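Local coordinates for DUF2787 domain-containing protein (Vibrio cholerae, PDB 2V1L), which is of unknown function but, as a conserved product of a pathogenicity island, shares structural homology with the human p32 protein, at residues E61-Q66 with C73-T78; H10-K15 with D118-Y123. All blocks are in the same frame, centred on the assembly; numbering follows the deposited sequence.

Interaction 1. Residues E61-Q66 with C73-T78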
loop_
_atom_site.group_PDB
_atom_site.type_symbol
_atom_site.label_atom_id
_atom_site.label_comp_id
_atom_site.label_asym_id
_atom_site.label_seq_id
_atom_site.Cartn_x
_atom_site.Cartn_y
_atom_site.Cartn_z
ATOM N N GLU A 61 2.736 -2.740 -3.367
ATOM C CA GLU A 61 3.803 -3.081 -2.427
ATOM C C GLU A 61 3.669 -2.306 -1.124
ATOM O O GLU A 61 3.462 -1.088 -1.128
ATOM C CB GLU A 61 5.184 -2.812 -3.065
ATOM C CG GLU A 61 6.353 -3.215 -2.180
ATOM C CD GLU A 61 7.708 -3.066 -2.859
ATOM O OE1 GLU A 61 7.911 -3.658 -3.940
ATOM O OE2 GLU A 61 8.584 -2.369 -2.282
ATOM N N ILE A 62 3.786 -3.014 -0.006
ATOM C CA ILE A 62 3.750 -2.401 1.303
ATOM C C ILE A 62 4.977 -2.832 2.111
ATOM O O ILE A 62 5.306 -4.012 2.139
ATOM C CB ILE A 62 2.449 -2.760 2.083
ATOM C CG1 ILE A 62 1.210 -2.311 1.298
ATOM C CG2 ILE A 62 2.498 -2.121 3.490
ATOM C CD1 ILE A 62 -0.082 -3.118 1.560
ATOM N N ALA A 63 5.633 -1.876 2.774
ATOM C CA ALA A 63 6.821 -2.167 3.582
ATOM C C ALA A 63 6.670 -1.851 5.046
ATOM O O ALA A 63 6.225 -0.766 5.448
ATOM C CB ALA A 63 8.053 -1.458 3.031
ATOM N N LEU A 64 7.102 -2.809 5.849
ATOM C CA LEU A 64 6.982 -2.715 7.290
ATOM C C LEU A 64 8.315 -3.090 7.911
ATOM O O LEU A 64 9.015 -3.972 7.414
ATOM C CB LEU A 64 5.898 -3.693 7.788
ATOM C CG LEU A 64 4.522 -3.755 7.114
ATOM C CD1 LEU A 64 3.815 -5.040 7.491
ATOM C CD2 LEU A 64 3.674 -2.582 7.517
ATOM N N SER A 65 8.660 -2.426 9.002
ATOM C CA SER A 65 9.806 -2.827 9.802
ATOM C C SER A 65 9.365 -2.998 11.249
ATOM O O SER A 65 8.435 -2.324 11.705
ATOM C CB SER A 65 10.910 -1.788 9.705
ATOM O OG SER A 65 10.532 -0.619 10.405
ATOM N N GLN A 66 10.039 -3.909 11.951
ATOM C CA GLN A 66 9.747 -4.244 13.355
ATOM C C GLN A 66 10.485 -3.276 14.276
ATOM O O GLN A 66 11.724 -3.258 14.303
ATOM C CB GLN A 66 10.187 -5.687 13.665
ATOM C CG GLN A 66 10.572 -6.517 12.412
ATOM C CD GLN A 66 11.363 -7.793 12.719
ATOM O OE1 GLN A 66 11.011 -8.562 13.624
ATOM N NE2 GLN A 66 12.429 -8.030 11.947
ATOM N N CYS A 73 5.876 -0.906 12.125
ATOM C CA CYS A 73 5.707 0.412 11.513
ATOM C C CYS A 73 5.499 0.266 10.010
ATOM O O CYS A 73 6.238 -0.464 9.354
ATOM C CB CYS A 73 6.944 1.263 11.773
ATOM S SG CYS A 73 7.440 1.269 13.527
ATOM N N ILE A 74 4.485 0.940 9.475
ATOM C CA ILE A 74 4.273 0.953 8.023
ATOM C C ILE A 74 5.223 1.969 7.397
ATOM O O ILE A 74 5.180 3.152 7.723
ATOM C CB ILE A 74 2.797 1.230 7.633
ATOM C CG1 ILE A 74 2.605 1.147 6.119
ATOM C CG2 ILE A 74 2.348 2.598 8.102
ATOM C CD1 ILE A 74 1.220 0.789 5.758
ATOM N N GLU A 75 6.099 1.475 6.523
ATOM C CA GLU A 75 7.150 2.299 5.905
ATOM C C GLU A 75 6.651 3.081 4.698
ATOM O O GLU A 75 6.782 4.292 4.637
ATOM C CB GLU A 75 8.329 1.419 5.493
ATOM C CG GLU A 75 8.869 0.583 6.628
ATOM C CD GLU A 75 9.745 1.373 7.571
ATOM O OE1 GLU A 75 9.258 2.351 8.190
ATOM O OE2 GLU A 75 10.933 0.996 7.690
ATOM N N TYR A 76 6.097 2.368 3.729
ATOM C CA TYR A 76 5.473 3.000 2.602
ATOM C C TYR A 76 4.418 2.092 1.991
ATOM O O TYR A 76 4.430 0.884 2.210
ATOM C CB TYR A 76 6.531 3.359 1.543
ATOM C CG TYR A 76 7.300 2.171 0.999
ATOM C CD1 TYR A 76 8.595 1.902 1.444
ATOM C CD2 TYR A 76 6.742 1.329 0.039
ATOM C CE1 TYR A 76 9.323 0.822 0.953
ATOM C CE2 TYR A 76 7.464 0.238 -0.476
ATOM C CZ TYR A 76 8.758 -0.001 -0.004
ATOM O OH TYR A 76 9.475 -1.074 -0.475
ATOM N N ILE A 77 3.531 2.682 1.200
ATOM C CA ILE A 77 2.582 1.924 0.387
ATOM C C ILE A 77 2.698 2.439 -1.034
ATOM O O ILE A 77 2.560 3.635 -1.244
ATOM C CB ILE A 77 1.107 2.126 0.884
ATOM C CG1 ILE A 77 0.955 1.659 2.324
ATOM C CG2 ILE A 77 0.115 1.373 -0.028
ATOM C CD1 ILE A 77 -0.416 1.993 2.940
ATOM N N THR A 78 2.940 1.540 -1.994
ATOM C CA THR A 78 3.023 1.889 -3.402
ATOM C C THR A 78 2.101 1.044 -4.263
ATOM O O THR A 78 2.080 -0.191 -4.151
ATOM C CB THR A 78 4.476 1.731 -3.930
ATOM O OG1 THR A 78 5.374 2.401 -3.036
ATOM C CG2 THR A 78 4.640 2.368 -5.317
#
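The Y76 ring carries the methyl of A63 over one face and the carboxylate of E61 at its edge. A63 CB sits 3.6 Å from the ring centroid, displaced toward the rim, a CH-pi contact from the neighbouring strand. In the ring plane, Y76 OH donates to E61 OE2; the modelled OH to OE2 separation of 2.4 Å is doubtfully short. E61 reaches this edge because CG stands anti to its backbone N (chi1 -177°) and the chain runs on extended, its carboxylate plane turned 45° from the ring. The backbones form an antiparallel hairpin, with E61 N bonded to T78 O at 2.7 Å and T78 N returning to E61 O. A63 faces both E75 and Y76, a classic beta bulge. Beyond it L64 pairs with I74, and the hydrogen-bonded pair S65 with C73 follows; on the face that also carries Y76, S65 OG bonds weakly to E75 OE2. I62, L64, I74 and I77 share the other face, with I62 CG2 3.9 Å from I74 CD1. That apolar face packs on helices 15-29 (F17, L25) and 117-135 (Y123, W126, F130), while strand 41-46 flanks 61-66 and the backbones of F96 and F98 hydrogen-bond to those of I77 and E75.

Interaction 2. Residues H10-K15 with D118-Y123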
loop_
_atom_site.group_PDB
_atom_site.type_symbol
_atom_site.label_atom_id
_atom_site.label_comp_id
_atom_site.label_asym_id
_atom_site.label_seq_id
_atom_site.Cartn_x
_atom_site.Cartn_y
_atom_site.Cartn_z
ATOM N N HIS A 10 0.147 9.854 9.978
ATOM C CA HIS A 10 -0.658 11.069 9.784
ATOM C C HIS A 10 -1.774 10.896 8.755
ATOM O O HIS A 10 -2.485 11.850 8.432
ATOM C CB HIS A 10 0.246 12.258 9.406
ATOM C CG HIS A 10 1.202 12.658 10.492
ATOM N ND1 HIS A 10 1.065 13.826 11.212
ATOM C CD2 HIS A 10 2.289 12.028 11.001
ATOM C CE1 HIS A 10 2.035 13.908 12.106
ATOM N NE2 HIS A 10 2.787 12.826 12.004
ATOM N N LEU A 11 -1.915 9.677 8.244
ATOM C CA LEU A 11 -3.022 9.319 7.359
ATOM C C LEU A 11 -3.986 8.381 8.094
ATOM O O LEU A 11 -3.552 7.579 8.912
ATOM C CB LEU A 11 -2.489 8.681 6.071
ATOM C CG LEU A 11 -1.845 9.665 5.084
ATOM C CD1 LEU A 11 -1.345 8.936 3.869
ATOM C CD2 LEU A 11 -2.802 10.793 4.697
ATOM N N PRO A 12 -5.298 8.477 7.805
ATOM C CA PRO A 12 -6.261 7.678 8.552
ATOM C C PRO A 12 -6.292 6.202 8.123
ATOM O O PRO A 12 -7.291 5.739 7.545
ATOM C CB PRO A 12 -7.583 8.375 8.244
ATOM C CG PRO A 12 -7.400 8.935 6.902
ATOM C CD PRO A 12 -5.957 9.309 6.783
ATOM N N ILE A 13 -5.198 5.486 8.404
ATOM C CA ILE A 13 -5.117 4.055 8.157
ATOM C C ILE A 13 -6.190 3.377 9.011
ATOM O O ILE A 13 -6.305 3.649 10.219
ATOM C CB ILE A 13 -3.699 3.479 8.443
ATOM C CG1 ILE A 13 -2.647 4.174 7.550
ATOM C CG2 ILE A 13 -3.635 1.979 8.163
ATOM C CD1 ILE A 13 -1.213 3.794 7.858
ATOM N N SER A 14 -6.979 2.518 8.360
ATOM C CA SER A 14 -8.124 1.837 8.968
ATOM C C SER A 14 -7.768 0.630 9.779
ATOM O O SER A 14 -6.775 -0.072 9.498
ATOM C CB SER A 14 -9.076 1.351 7.874
ATOM O OG SER A 14 -9.844 2.438 7.413
ATOM N N LYS A 15 -8.636 0.353 10.755
ATOM C CA LYS A 15 -8.631 -0.930 11.460
ATOM C C LYS A 15 -8.699 -2.142 10.519
ATOM O O LYS A 15 -7.895 -3.058 10.656
ATOM C CB LYS A 15 -9.735 -0.961 12.526
ATOM C CG LYS A 15 -9.375 -0.100 13.717
ATOM C CD LYS A 15 -10.530 -0.004 14.677
ATOM C CE LYS A 15 -10.016 0.218 16.076
ATOM N NZ LYS A 15 -9.324 -1.024 16.533
ATOM N N ASP A 118 -5.452 16.913 0.420
ATOM C CA ASP A 118 -5.401 16.076 -0.778
ATOM C C ASP A 118 -4.890 14.677 -0.441
ATOM O O ASP A 118 -5.427 13.681 -0.948
ATOM C CB ASP A 118 -4.590 16.736 -1.907
ATOM C CG ASP A 118 -5.382 17.830 -2.646
ATOM O OD1 ASP A 118 -6.113 18.571 -1.965
ATOM O OD2 ASP A 118 -5.298 17.945 -3.905
ATOM N N ALA A 119 -3.896 14.608 0.452
ATOM C CA ALA A 119 -3.321 13.353 0.917
ATOM C C ALA A 119 -4.366 12.476 1.585
ATOM O O ALA A 119 -4.432 11.268 1.325
ATOM C CB ALA A 119 -2.158 13.601 1.888
ATOM N N ARG A 120 -5.171 13.094 2.440
ATOM C CA ARG A 120 -6.123 12.376 3.276
ATOM C C ARG A 120 -7.206 11.711 2.414
ATOM O O ARG A 120 -7.430 10.510 2.541
ATOM C CB ARG A 120 -6.728 13.320 4.329
ATOM C CG ARG A 120 -7.607 12.633 5.343
ATOM C CD ARG A 120 -8.256 13.634 6.287
ATOM N NE ARG A 120 -8.849 12.943 7.431
ATOM C CZ ARG A 120 -10.129 12.618 7.529
ATOM N NH1 ARG A 120 -10.975 12.939 6.558
ATOM N NH2 ARG A 120 -10.564 11.977 8.604
ATOM N N GLU A 121 -7.826 12.487 1.525
ATOM C CA GLU A 121 -8.910 12.020 0.657
ATOM C C GLU A 121 -8.409 10.980 -0.349
ATOM O O GLU A 121 -9.043 9.940 -0.564
ATOM C CB GLU A 121 -9.551 13.202 -0.072
ATOM C CG GLU A 121 -10.668 12.815 -1.089
ATOM C CD GLU A 121 -12.014 12.422 -0.428
ATOM O OE1 GLU A 121 -12.259 12.833 0.738
ATOM O OE2 GLU A 121 -12.819 11.696 -1.075
ATOM N N LEU A 122 -7.240 11.253 -0.930
ATOM C CA LEU A 122 -6.608 10.320 -1.831
ATOM C C LEU A 122 -6.349 8.981 -1.108
ATOM O O LEU A 122 -6.627 7.916 -1.643
ATOM C CB LEU A 122 -5.309 10.951 -2.309
ATOM C CG LEU A 122 -4.484 10.469 -3.459
ATOM C CD1 LEU A 122 -5.241 10.616 -4.776
ATOM C CD2 LEU A 122 -3.200 11.317 -3.451
ATOM N N TYR A 123 -5.800 9.034 0.099
ATOM C CA TYR A 123 -5.496 7.806 0.839
ATOM C C TYR A 123 -6.777 6.998 1.196
ATOM O O TYR A 123 -6.831 5.765 1.073
ATOM C CB TYR A 123 -4.705 8.089 2.117
ATOM C CG TYR A 123 -4.474 6.779 2.829
ATOM C CD1 TYR A 123 -3.448 5.940 2.433
ATOM C CD2 TYR A 123 -5.367 6.318 3.810
ATOM C CE1 TYR A 123 -3.282 4.684 3.028
ATOM C CE2 TYR A 123 -5.176 5.082 4.417
ATOM C CZ TYR A 123 -4.153 4.286 4.000
ATOM O OH TYR A 123 -3.963 3.046 4.560
#
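L11, P12 and I13 meet one side of helix 117-135 through A119, R120 and Y123, and no hydrogen bond crosses between the two segments. L11 splits its isobutyl fork: CD2 goes to the helix backbone, 3.8 Å from A119 O, and also touches the A119 methyl, while CD1 lies 3.9 Å from Y123 CB. Further back, L11 CB stands over one face of the Y123 ring, displaced toward its rim. P12 fits between R120 and the tyrosine. Its CD is 4.0 Å from R120 CG, so it is the aliphatic root of the arginine that the proline ring meets, and its carbonyl O approaches the edge of the Y123 ring near the ring plane, 3.8 Å from CE2. I13 takes the far end of the tyrosine, with CG1 3.5 Å from Y123 OH.

P12 is the centre of an inverse gamma turn, closed by I13 N bonding to L11 O at 2.7 Å, a tight bend at the point where three successive residues touch the helix. Y123 holds CG anti to its backbone N (chi1 178°), sending the ring across toward P12 and I13. Its hydroxyl is hydrogen-bonded to E127 OE1, one turn further along the same helix, and the other carboxylate oxygen, E127 OE2, bonds to S14 OG. The single glutamate therefore ties the tip of the tyrosine to the residue just before helix 15-29.

Around this core, F96 meets Y123 edge-to-face from the sheet and F17 of helix 15-29 touches the Y123 side chain. L11 also packs on F98 and I113, and A119 rests on F103 of strand 102-105, so the 10-15 segment runs along helix 117-135 where that helix lies against the strands, just ahead of helix 15-29.

The centres of the two interactions lie 15 Å apart, yet their side chains touch: I74 CG2 is 3.8 Å from I13 CD1, and I77 CD1 is 3.9 Å from Y123 CE1. Along the chain, segment 10-15 comes first, then both strands of the 61-66/73-78 hairpin, and 118-123 last, so interaction 2 brings together segments from before and after the hairpin. Interaction 1 is local, within the antiparallel sheet; interaction 2 joins the N-terminal loop to helix 117-135 across 102 intervening residues. F17 of helix 15-29 contacts both. Through the two touching pairs, the apolar face of the hairpin meets the loop and helix 117-135.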